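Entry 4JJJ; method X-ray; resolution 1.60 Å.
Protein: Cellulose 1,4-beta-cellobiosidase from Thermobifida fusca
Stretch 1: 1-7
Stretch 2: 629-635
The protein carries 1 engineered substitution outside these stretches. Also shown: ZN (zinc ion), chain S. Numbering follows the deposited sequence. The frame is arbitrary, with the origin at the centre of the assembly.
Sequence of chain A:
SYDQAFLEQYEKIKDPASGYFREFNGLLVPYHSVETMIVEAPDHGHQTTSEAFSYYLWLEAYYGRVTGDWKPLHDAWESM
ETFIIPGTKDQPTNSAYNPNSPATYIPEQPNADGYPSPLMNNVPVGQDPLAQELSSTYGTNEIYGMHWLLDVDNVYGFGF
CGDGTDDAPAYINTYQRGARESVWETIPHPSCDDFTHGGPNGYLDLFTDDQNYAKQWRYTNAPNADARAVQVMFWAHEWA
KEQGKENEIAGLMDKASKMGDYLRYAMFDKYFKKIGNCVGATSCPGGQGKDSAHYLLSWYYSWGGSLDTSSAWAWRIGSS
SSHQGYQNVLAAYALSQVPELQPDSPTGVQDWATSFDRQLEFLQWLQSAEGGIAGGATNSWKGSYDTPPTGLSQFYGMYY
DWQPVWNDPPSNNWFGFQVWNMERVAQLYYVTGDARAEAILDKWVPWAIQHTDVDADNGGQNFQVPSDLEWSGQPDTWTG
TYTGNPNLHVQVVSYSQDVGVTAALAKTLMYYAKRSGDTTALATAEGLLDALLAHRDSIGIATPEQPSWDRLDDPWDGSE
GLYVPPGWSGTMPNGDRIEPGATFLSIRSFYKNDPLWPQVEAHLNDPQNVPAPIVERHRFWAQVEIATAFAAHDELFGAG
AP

Stretch 1 1-7: SYDQAFL
Stretch 2 629-635: AFAAHDE

The start of the N-terminal helix (from residue 2, continuing beyond 7) packs against 629-635, a segment of a helix that extends both ways, the axes approaching to 7.7 Å with their N-to-C directions at 153°, so the two run nearly antiparallel. Helical phi/psi values lie near -65/-40, except at Y2 (-72/-23), D3 (-69/-32), F6 (-54/-53) and D634 (-75/-31). The register is set by Y2 and F630, whose CA atoms lie 5.1 Å apart; the contact buries 446 Å² in total.

S1 has psi 169° and chi1 p. Its OG accepts a hydrogen bond from Q4 N at 3.0 Å, giving a partner to an amide with no carbonyl four residues before it in the stretch, while S1 O receives A5 N at 3.0 Å. Y2 (chi1 -80°, chi2 -72°) points toward the partner and brings its CB to 3.3 Å from F630 O. Its ring is slid along that of F630 (chi1 m, chi2 -29°), planes at 30° and centroids 5.6 Å apart, so the rings barely overlap, although CD1 of Y2 and CD1 of F630 touch at 3.5 Å. CD2 of Y2 lies over one face of the H633 imidazole, 3.5 Å from H633 ND1. That histidine (chi1 t, chi2 -73°) binds zinc (ZN) through NE2 at 2.0 Å and donates from ND1 to D634 OD1 at 2.8 Å. A water accepts from Y2 N (2.9 Å) and donates to D634 OD1 (2.7 Å).

D3 (chi1 -100°, between wells; chi2 163°) gives D634 OD2 (chi1 m, chi2 16°) a weak hydrogen bond from its N, 3.2 Å at 138°. The carboxylates are like charges with no direct bond, D3 OD1 to D634 OD2 3.8 Å; one water donates to D3 OD1 (2.8 Å) and D634 OD2 (2.6 Å), another to D3 OD2 (2.7 Å) and A631 O (2.8 Å). Q4 points away. A5 places CB over one face of the F630 ring, 3.6 Å from F630 CD2. F6 (chi1 t, chi2 73°) sets CD1 3.7 Å from A631 CB, and L7 makes no contact.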

# COMPACT_ATOMS: atom_id res chain seq x y z
N SER A 1 16.51 -28.22 4.94
CA SER A 1 17.07 -26.87 4.67
C SER A 1 15.94 -25.80 4.73
O SER A 1 14.70 -26.11 4.73
CB SER A 1 17.75 -26.82 3.27
OG SER A 1 16.83 -26.97 2.22
N TYR A 2 16.38 -24.52 4.74
CA TYR A 2 15.36 -23.50 4.57
C TYR A 2 14.85 -23.49 3.15
O TYR A 2 13.82 -22.96 2.92
CB TYR A 2 15.83 -22.07 5.06
CG TYR A 2 15.74 -21.89 6.54
CD1 TYR A 2 14.53 -21.76 7.12
CD2 TYR A 2 16.86 -21.89 7.39
CE1 TYR A 2 14.38 -21.69 8.48
CE2 TYR A 2 16.72 -21.79 8.76
CZ TYR A 2 15.44 -21.67 9.32
OH TYR A 2 15.22 -21.60 10.69
N ASP A 3 15.58 -23.97 2.13
CA ASP A 3 15.02 -24.04 0.79
C ASP A 3 13.90 -25.13 0.84
O ASP A 3 12.90 -24.95 0.16
CB ASP A 3 16.09 -24.33 -0.28
CG ASP A 3 16.61 -23.02 -1.08
OD1 ASP A 3 17.73 -23.25 -1.70
OD2 ASP A 3 16.00 -21.84 -1.07
N GLN A 4 14.03 -26.17 1.65
CA GLN A 4 12.93 -27.18 1.87
C GLN A 4 11.72 -26.53 2.53
O GLN A 4 10.61 -26.73 2.09
CB GLN A 4 13.34 -28.40 2.72
CG GLN A 4 13.54 -29.61 1.80
CD GLN A 4 14.48 -29.31 0.63
OE1 GLN A 4 14.04 -29.00 -0.52
NE2 GLN A 4 15.81 -29.37 0.91
N ALA A 5 12.05 -25.64 3.47
CA ALA A 5 10.96 -24.87 4.20
C ALA A 5 10.27 -23.94 3.23
O ALA A 5 9.02 -23.80 3.30
CB ALA A 5 11.49 -24.16 5.39
N PHE A 6 11.06 -23.24 2.39
CA PHE A 6 10.46 -22.41 1.34
C PHE A 6 9.49 -23.26 0.52
O PHE A 6 8.38 -22.90 0.26
CB PHE A 6 11.52 -21.77 0.45
CG PHE A 6 10.93 -21.22 -0.81
CD1 PHE A 6 10.17 -20.10 -0.81
CD2 PHE A 6 11.11 -21.90 -1.99
CE1 PHE A 6 9.54 -19.65 -2.00
CE2 PHE A 6 10.53 -21.45 -3.15
CZ PHE A 6 9.74 -20.36 -3.18
N LEU A 7 9.99 -24.39 0.02
CA LEU A 7 9.15 -25.11 -0.95
C LEU A 7 7.88 -25.63 -0.21
O LEU A 7 6.85 -25.66 -0.85
CB LEU A 7 9.96 -26.25 -1.60
CG LEU A 7 10.93 -25.83 -2.67
CD1 LEU A 7 11.96 -27.00 -2.86
CD2 LEU A 7 10.16 -25.31 -3.95
N ALA A 629 11.30 -15.26 3.41
CA ALA A 629 12.30 -15.21 4.48
C ALA A 629 13.10 -16.53 4.48
O ALA A 629 14.29 -16.53 4.63
CB ALA A 629 11.64 -14.94 5.86
N PHE A 630 12.39 -17.62 4.33
CA PHE A 630 13.06 -18.93 4.21
C PHE A 630 13.96 -19.00 3.00
O PHE A 630 15.13 -19.44 3.11
CB PHE A 630 12.06 -20.07 4.18
CG PHE A 630 11.19 -20.19 5.42
CD1 PHE A 630 11.62 -19.79 6.72
CD2 PHE A 630 9.98 -20.87 5.30
CE1 PHE A 630 10.78 -19.99 7.84
CE2 PHE A 630 9.14 -21.04 6.42
CZ PHE A 630 9.55 -20.68 7.67
N ALA A 631 13.40 -18.58 1.88
CA ALA A 631 14.22 -18.54 0.64
C ALA A 631 15.41 -17.62 0.75
O ALA A 631 16.49 -17.95 0.24
CB ALA A 631 13.40 -18.24 -0.54
N ALA A 632 15.26 -16.42 1.36
CA ALA A 632 16.35 -15.49 1.53
C ALA A 632 17.44 -16.11 2.35
O ALA A 632 18.64 -15.82 2.16
CB ALA A 632 15.90 -14.18 2.12
N HIS A 633 17.07 -16.87 3.36
CA HIS A 633 18.09 -17.46 4.23
C HIS A 633 19.07 -18.28 3.36
O HIS A 633 20.26 -18.15 3.51
CB HIS A 633 17.51 -18.33 5.36
CG HIS A 633 18.60 -19.06 6.15
ND1 HIS A 633 19.29 -20.14 5.63
CD2 HIS A 633 19.11 -18.83 7.37
CE1 HIS A 633 20.18 -20.53 6.51
NE2 HIS A 633 20.09 -19.75 7.56
N ASP A 634 18.56 -19.14 2.49
CA ASP A 634 19.51 -19.95 1.72
C ASP A 634 20.22 -19.18 0.62
O ASP A 634 21.36 -19.43 0.32
CB ASP A 634 18.86 -21.22 1.24
CG ASP A 634 18.92 -22.35 2.34
OD1 ASP A 634 19.16 -22.04 3.58
OD2 ASP A 634 18.76 -23.52 1.92
N GLU A 635 19.56 -18.17 0.04
CA GLU A 635 20.16 -17.24 -0.91
C GLU A 635 21.39 -16.58 -0.29
O GLU A 635 22.47 -16.47 -0.97
CB GLU A 635 19.13 -16.16 -1.25
CG GLU A 635 19.67 -15.02 -2.14
CD GLU A 635 18.56 -13.99 -2.49
OE1 GLU A 635 17.46 -14.07 -1.85
OE2 GLU A 635 18.89 -13.02 -3.21
ZN ZN S . 21.07 -20.18 9.26
O HOH W 1 19.20 -24.12 5.37
O HOH W 2 16.23 -19.35 -2.20
O HOH W 3 19.70 -24.52 -0.25
O HOH W 4 20.43 -21.99 9.99